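Side-chain contacts in chitin oligosaccharide binding protein NagB2 (Paenibacillus sp. FPU-7, PDB 7EHU), which binds short chitin oligosaccharides, N,N'-diacetylchitobiose and N,N',N''-triacetylchitotriose, probably as the extracellular solute-binding component of a sugar uptake system: residues H36-R40 and D41-N45; S322-N325 and D326-K330; K420-K423 and V424-E427. All coordinates share one frame; numbering follows the deposited sequence. Where two conformers were deposited one is given.

Contact 1: residues H36-R40 and D41-N45; sequences HINVR and DTAKN. With NAG (2-acetamido-2-deoxy-beta-D-glucopyranose), chain B.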
# COMPACT_ATOMS: atom_id res chain seq x y z
N HIS A 36 -1.64 -14.79 5.50
CA HIS A 36 -2.33 -13.73 4.79
C HIS A 36 -2.66 -12.63 5.78
O HIS A 36 -2.56 -12.80 7.00
CB HIS A 36 -3.60 -14.26 4.12
CG HIS A 36 -4.66 -14.64 5.10
ND1 HIS A 36 -5.60 -13.75 5.56
CD2 HIS A 36 -4.91 -15.81 5.73
CE1 HIS A 36 -6.38 -14.36 6.42
NE2 HIS A 36 -6.00 -15.61 6.53
N ILE A 37 -3.06 -11.47 5.24
CA ILE A 37 -3.32 -10.28 6.04
C ILE A 37 -4.80 -9.90 6.04
O ILE A 37 -5.16 -8.80 6.49
CB ILE A 37 -2.42 -9.11 5.59
CG1 ILE A 37 -2.65 -8.76 4.10
CG2 ILE A 37 -0.96 -9.42 5.86
CD1 ILE A 37 -2.01 -7.45 3.70
N ASN A 38 -5.68 -10.78 5.58
CA ASN A 38 -7.09 -10.44 5.39
C ASN A 38 -7.93 -10.73 6.63
O ASN A 38 -8.84 -11.57 6.62
CB ASN A 38 -7.62 -11.16 4.17
CG ASN A 38 -6.87 -10.77 2.95
OD1 ASN A 38 -6.75 -9.57 2.67
ND2 ASN A 38 -6.29 -11.74 2.26
N VAL A 39 -7.61 -10.00 7.72
CA VAL A 39 -8.17 -10.26 9.04
C VAL A 39 -9.31 -9.32 9.42
O VAL A 39 -10.14 -9.67 10.26
CB VAL A 39 -7.08 -10.24 10.14
CG1 VAL A 39 -6.05 -11.30 9.89
CG2 VAL A 39 -6.43 -8.87 10.29
N ARG A 40 -9.36 -8.11 8.85
CA ARG A 40 -10.36 -7.14 9.28
C ARG A 40 -11.71 -7.45 8.62
O ARG A 40 -11.78 -8.11 7.58
CB ARG A 40 -9.94 -5.72 8.90
CG ARG A 40 -8.65 -5.24 9.58
CD ARG A 40 -8.35 -3.77 9.20
NE ARG A 40 -7.11 -3.25 9.79
CZ ARG A 40 -5.98 -2.94 9.13
NH1 ARG A 40 -5.87 -3.09 7.81
NH2 ARG A 40 -4.96 -2.46 9.80
N ASP A 41 -12.78 -6.95 9.24
CA ASP A 41 -14.12 -7.19 8.70
C ASP A 41 -14.23 -6.68 7.27
O ASP A 41 -14.91 -7.30 6.42
CB ASP A 41 -15.18 -6.50 9.58
CG ASP A 41 -15.24 -7.05 10.99
OD1 ASP A 41 -15.87 -6.39 11.86
OD2 ASP A 41 -14.66 -8.14 11.23
N THR A 42 -13.58 -5.57 6.96
CA THR A 42 -13.66 -5.00 5.62
C THR A 42 -12.94 -5.85 4.58
O THR A 42 -13.09 -5.60 3.38
CB THR A 42 -13.06 -3.60 5.60
OG1 THR A 42 -11.74 -3.66 6.15
CG2 THR A 42 -13.90 -2.60 6.42
N ALA A 43 -12.14 -6.83 5.01
CA ALA A 43 -11.42 -7.72 4.11
C ALA A 43 -12.07 -9.09 3.98
O ALA A 43 -11.46 -10.00 3.40
CB ALA A 43 -9.97 -7.86 4.58
N LYS A 44 -13.30 -9.24 4.47
CA LYS A 44 -13.95 -10.55 4.49
C LYS A 44 -14.14 -11.11 3.09
O LYS A 44 -14.05 -12.33 2.89
CB LYS A 44 -15.30 -10.46 5.22
CG LYS A 44 -15.21 -10.57 6.75
CD LYS A 44 -16.58 -10.49 7.41
CE LYS A 44 -16.51 -10.21 8.91
NZ LYS A 44 -15.46 -11.01 9.60
N ASN A 45 -14.43 -10.26 2.10
CA ASN A 45 -14.61 -10.80 0.75
C ASN A 45 -13.28 -11.30 0.19
O ASN A 45 -13.23 -12.32 -0.51
CB ASN A 45 -15.21 -9.74 -0.17
CG ASN A 45 -16.67 -9.47 0.11
OD1 ASN A 45 -17.38 -10.28 0.70
ND2 ASN A 45 -17.13 -8.31 -0.32
C1 NAG B . -8.67 -5.67 1.03
C2 NAG B . -8.23 -4.67 2.12
C3 NAG B . -6.85 -4.12 1.81
C4 NAG B . -5.87 -5.20 1.37
C5 NAG B . -6.51 -6.14 0.36
C6 NAG B . -5.64 -7.31 -0.01
C7 NAG B . -9.99 -3.32 3.22
C8 NAG B . -10.91 -2.13 3.06
N2 NAG B . -9.19 -3.58 2.18
O1 NAG B . -9.88 -6.26 1.37
O3 NAG B . -6.38 -3.43 2.97
O4 NAG B . -4.82 -4.58 0.63
O5 NAG B . -7.73 -6.67 0.89
O6 NAG B . -5.10 -7.94 1.14
O7 NAG B . -9.97 -3.99 4.25
O HOH W 1 -12.90 -10.15 10.65

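Contact 2: residues S322-N325 and D326-K330; sequences SHLN and DAEKK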
# COMPACT_ATOMS: atom_id res chain seq x y z
N SER A 322 11.63 -21.02 -0.07
CA SER A 322 12.52 -21.84 -0.88
C SER A 322 12.69 -23.24 -0.30
O SER A 322 13.23 -24.12 -0.99
CB SER A 322 13.89 -21.17 -0.93
OG SER A 322 14.38 -21.04 0.39
N HIS A 323 12.23 -23.47 0.92
CA HIS A 323 12.47 -24.70 1.66
C HIS A 323 11.25 -25.61 1.60
O HIS A 323 10.56 -25.86 2.58
CB HIS A 323 12.83 -24.34 3.09
CG HIS A 323 13.78 -23.19 3.17
ND1 HIS A 323 15.06 -23.22 2.63
CD2 HIS A 323 13.64 -21.96 3.72
CE1 HIS A 323 15.65 -22.07 2.86
NE2 HIS A 323 14.83 -21.29 3.54
N LEU A 324 11.02 -26.15 0.42
CA LEU A 324 9.84 -26.96 0.12
C LEU A 324 10.30 -28.31 -0.40
O LEU A 324 11.16 -28.37 -1.29
CB LEU A 324 8.99 -26.30 -0.97
CG LEU A 324 8.41 -24.93 -0.67
CD1 LEU A 324 7.82 -24.35 -1.94
CD2 LEU A 324 7.36 -24.97 0.43
N ASN A 325 9.73 -29.38 0.13
CA ASN A 325 9.95 -30.70 -0.45
C ASN A 325 9.08 -30.84 -1.71
O ASN A 325 8.32 -29.94 -2.10
CB ASN A 325 9.74 -31.80 0.58
CG ASN A 325 8.34 -31.85 1.13
OD1 ASN A 325 7.36 -31.69 0.38
ND2 ASN A 325 8.23 -32.15 2.43
N ASP A 326 9.20 -31.98 -2.39
CA ASP A 326 8.52 -32.13 -3.67
C ASP A 326 7.01 -32.06 -3.52
O ASP A 326 6.32 -31.45 -4.35
CB ASP A 326 8.95 -33.44 -4.35
CG ASP A 326 10.37 -33.38 -4.88
OD1 ASP A 326 10.89 -32.26 -5.13
OD2 ASP A 326 10.98 -34.46 -5.07
N ALA A 327 6.46 -32.66 -2.47
CA ALA A 327 5.02 -32.64 -2.26
C ALA A 327 4.54 -31.22 -1.97
O ALA A 327 3.49 -30.79 -2.47
CB ALA A 327 4.64 -33.59 -1.12
N GLU A 328 5.29 -30.50 -1.14
CA GLU A 328 4.95 -29.11 -0.84
C GLU A 328 4.99 -28.26 -2.10
O GLU A 328 4.11 -27.42 -2.32
CB GLU A 328 5.92 -28.57 0.21
CG GLU A 328 5.73 -29.14 1.63
CD GLU A 328 6.81 -28.66 2.59
OE1 GLU A 328 7.98 -28.68 2.16
OE2 GLU A 328 6.51 -28.24 3.74
N LYS A 329 6.00 -28.45 -2.94
CA LYS A 329 6.11 -27.63 -4.15
C LYS A 329 4.98 -27.92 -5.12
O LYS A 329 4.47 -27.00 -5.76
CB LYS A 329 7.50 -27.80 -4.78
CG LYS A 329 8.01 -26.89 -6.09
CD LYS A 329 9.36 -27.61 -6.13
CE LYS A 329 10.05 -27.10 -4.88
NZ LYS A 329 11.48 -27.38 -4.66
N LYS A 330 4.52 -29.18 -5.21
CA LYS A 330 3.35 -29.47 -6.03
C LYS A 330 2.12 -28.71 -5.54
O LYS A 330 1.34 -28.19 -6.35
CB LYS A 330 3.08 -30.97 -6.01
CG LYS A 330 1.97 -31.44 -6.94
CD LYS A 330 1.89 -32.97 -6.99
CE LYS A 330 3.29 -33.61 -6.90
NZ LYS A 330 4.19 -33.54 -8.09

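Contact 3: residues K420-K423 and V424-E427; sequences KMQK and VQDE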
# COMPACT_ATOMS: atom_id res chain seq x y z
N LYS A 420 17.49 12.79 12.33
CA LYS A 420 17.35 11.43 12.85
C LYS A 420 17.26 10.42 11.71
O LYS A 420 17.88 9.36 11.76
CB LYS A 420 16.11 11.38 13.75
CG LYS A 420 15.76 10.05 14.40
CD LYS A 420 14.45 10.20 15.20
CE LYS A 420 13.87 8.87 15.67
NZ LYS A 420 12.40 8.95 16.02
N MET A 421 16.53 10.76 10.66
CA MET A 421 16.38 9.86 9.52
C MET A 421 17.69 9.65 8.80
O MET A 421 18.02 8.53 8.42
CB MET A 421 15.32 10.40 8.57
CG MET A 421 13.89 10.25 9.02
SD MET A 421 13.46 8.57 9.59
CE MET A 421 13.87 7.59 8.25
N GLN A 422 18.47 10.71 8.61
CA GLN A 422 19.73 10.51 7.91
C GLN A 422 20.73 9.73 8.77
O GLN A 422 21.53 8.96 8.23
CB GLN A 422 20.34 11.84 7.46
CG GLN A 422 21.49 11.68 6.46
CD GLN A 422 21.08 10.86 5.24
OE1 GLN A 422 19.96 10.99 4.75
NE2 GLN A 422 21.97 10.01 4.76
N LYS A 423 20.66 9.87 10.10
CA LYS A 423 21.51 9.07 10.97
C LYS A 423 21.22 7.59 10.78
O LYS A 423 22.13 6.78 10.60
CB LYS A 423 21.32 9.51 12.42
CG LYS A 423 22.25 8.82 13.42
CD LYS A 423 22.01 9.34 14.84
CE LYS A 423 22.38 8.29 15.91
NZ LYS A 423 23.27 7.21 15.39
N VAL A 424 19.93 7.21 10.81
CA VAL A 424 19.59 5.80 10.62
C VAL A 424 19.89 5.35 9.20
O VAL A 424 20.33 4.21 8.99
CB VAL A 424 18.15 5.44 11.07
CG1 VAL A 424 17.94 5.78 12.55
CG2 VAL A 424 17.08 6.11 10.19
N GLN A 425 19.70 6.23 8.21
CA GLN A 425 19.99 5.87 6.83
C GLN A 425 21.47 5.59 6.62
O GLN A 425 21.84 4.63 5.94
CB GLN A 425 19.56 7.02 5.91
CG GLN A 425 19.64 6.70 4.43
CD GLN A 425 18.67 5.61 4.06
OE1 GLN A 425 17.47 5.85 4.02
NE2 GLN A 425 19.17 4.42 3.78
N ASP A 426 22.32 6.44 7.20
CA ASP A 426 23.76 6.23 7.13
C ASP A 426 24.15 4.91 7.77
O ASP A 426 24.99 4.17 7.23
CB ASP A 426 24.50 7.37 7.83
CG ASP A 426 24.50 8.66 7.03
OD1 ASP A 426 24.31 8.62 5.81
OD2 ASP A 426 24.75 9.73 7.64
N GLU A 427 23.57 4.60 8.93
CA GLU A 427 23.84 3.34 9.61
C GLU A 427 23.42 2.16 8.75
O GLU A 427 24.16 1.18 8.61
CB GLU A 427 23.14 3.31 10.98
CG GLU A 427 23.83 4.21 12.00
CD GLU A 427 22.95 4.66 13.17
OE1 GLU A 427 21.72 4.47 13.15
OE2 GLU A 427 23.53 5.26 14.11

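Contact 1: residues H36-R40 and D41-N45
N38 and A43 meet across a turn whose N38 and T42 both bond the same N-acetylglucosamine unit. A43 CB packs 4.0 Å from N38 CA. N38 CG is anti to the carbonyl carbon (chi1 -60°), which carries OD1 to the sugar O6, from which it accepts at 2.8 Å. Within the turn, just before A43, T42 OG1 donates to the acetamido oxygen O7 of the sugar at 2.6 Å. One unit is thus read at its hydroxymethyl arm and at its acetamido group. N38 is also the centre of an inverse gamma turn, and its N donates to H36 ND1 in the plane of the imidazole. The stretch joins strand 30-36 to helix 44-60 and forms part of the glycan pocket of this solute-binding fold. R40 O accepts from A43 N at 2.9 Å, with the donor well above the carbonyl plane. A43 is the N-cap of the helix, whose T46 also bonds the sugar. In one of its two conformers, K44 NZ makes a long salt bridge, with a weak hydrogen bond, to D41 OD2 (3.4 Å). A water donates to D41 OD2 and V39 O and accepts from K44 NZ in that conformer, linking the K44-D41 pair to the loop backbone. The R40 guanidinium leads away to a salt bridge with D73.

Contact 2: residues S322-N325 and D326-K330
N325 and E328 form a capping box at the surface, where the loop after strand 309-320 turns into helix 326-339. N325 is the N-cap residue. Its OD1 accepts from E328 N at 2.8 Å, and the N-H points almost straight at it (168°). The donor lies nearly in line with the side-chain C=O. In return, N325 N donates to E328 OE1, also at 2.8 Å and nearly straight. This carboxylate oxygen is met on its anti lone pair, away from OE2. The two side chains cross at about a right angle, with amide and carboxylate planes 34° apart. The torsions fit this exchange. N325 CG sits between its backbone N and carbonyl carbon (chi1 62°), which turns OD1 back over the first turn of the helix. E328 is extended beyond CG, and its carboxylate reaches back to the residue before the helix. The first main-chain helical bond follows at once, from K329 N to N325 O at 2.9 Å.

L324 covers the box from the loop side. Its CD2 lies 3.9 Å from E328 CB, and its CA is 3.3 Å from E328 OE1. L324 also touches Q92 and L112, so the residue just before the N-cap packs on neighbouring loops. The other carboxylate oxygen, E328 OE2, accepts from Q92 NE2. Farther back, H323 NE2 bonds to H110.

E328 therefore has bonds on both oxygens, which should fix the rotation of its carboxylate. Its negative charge beside the N-terminal end of the helix is likely to be favoured by the helix dipole, and E328 N gains a side-chain acceptor where no preceding turn can supply one.

Contact 3: residues K420-K423 and V424-E427
Q422 and D426, one helical turn apart, cross at about a right angle on helix 414-430. Q422 NE2 donates to D426 OD1 at 2.9 Å, and the bond is bent (144°). The amide and carboxylate planes are 69° apart, and the donor comes from above the carboxylate plane. Q422 CG lies opposite its backbone N (chi1 -167°), and a bend at the next torsion swings the amide along the helix towards D426. The other end of this amide is held too: OE1 accepts from W227 N. With an alanine here, D426 OD1 and the backbone N-H of W227 would probably lose their glutamine partner, and the tie between helix and loop would weaken.

Q425 crosses Q422 obliquely, the two amide planes moderately inclined to each other. Its OE1 accepts from W227 NE1, and its NE2 donates to N429 and Q393. M421 folds back so that CE lies 4.0 Å from V424 CG2 in one of the two V424 conformers, while its chain packs on V396, T399 and L400 of helix 394-408. Main-chain bonds such as D426 N to Q422 O, at 2.8 Å, run beneath these pairs. K423 and E427 are oppositely charged neighbours, but their modelled closeness is doubtful.

Both glutamine amides thus use their oxygens on W227. Their nitrogens go to D426 for Q422, and to N429 and Q393 for Q425, an arrangement that should fix which way round each amide is turned.

In the fold
All three contacts are local, and they lie far apart in the chain. The centres of contacts 1 and 3 are about 35 Å apart, on opposite sides of the chain's centre. Contacts 1 and 2 both stand where a strand gives way to a helix, but at different helices. Contact 3 lies wholly within the last helix. Contact 2 is a surface contact, whereas contacts 1 and 3 are partly buried. Contact 1 turns N38 and T42 to the bound sugar. Contact 2 uses an amide and a carboxylate to cap a helix, and contact 3 uses amides to join a helix to a loop. Contact 1 alone includes pocket residues.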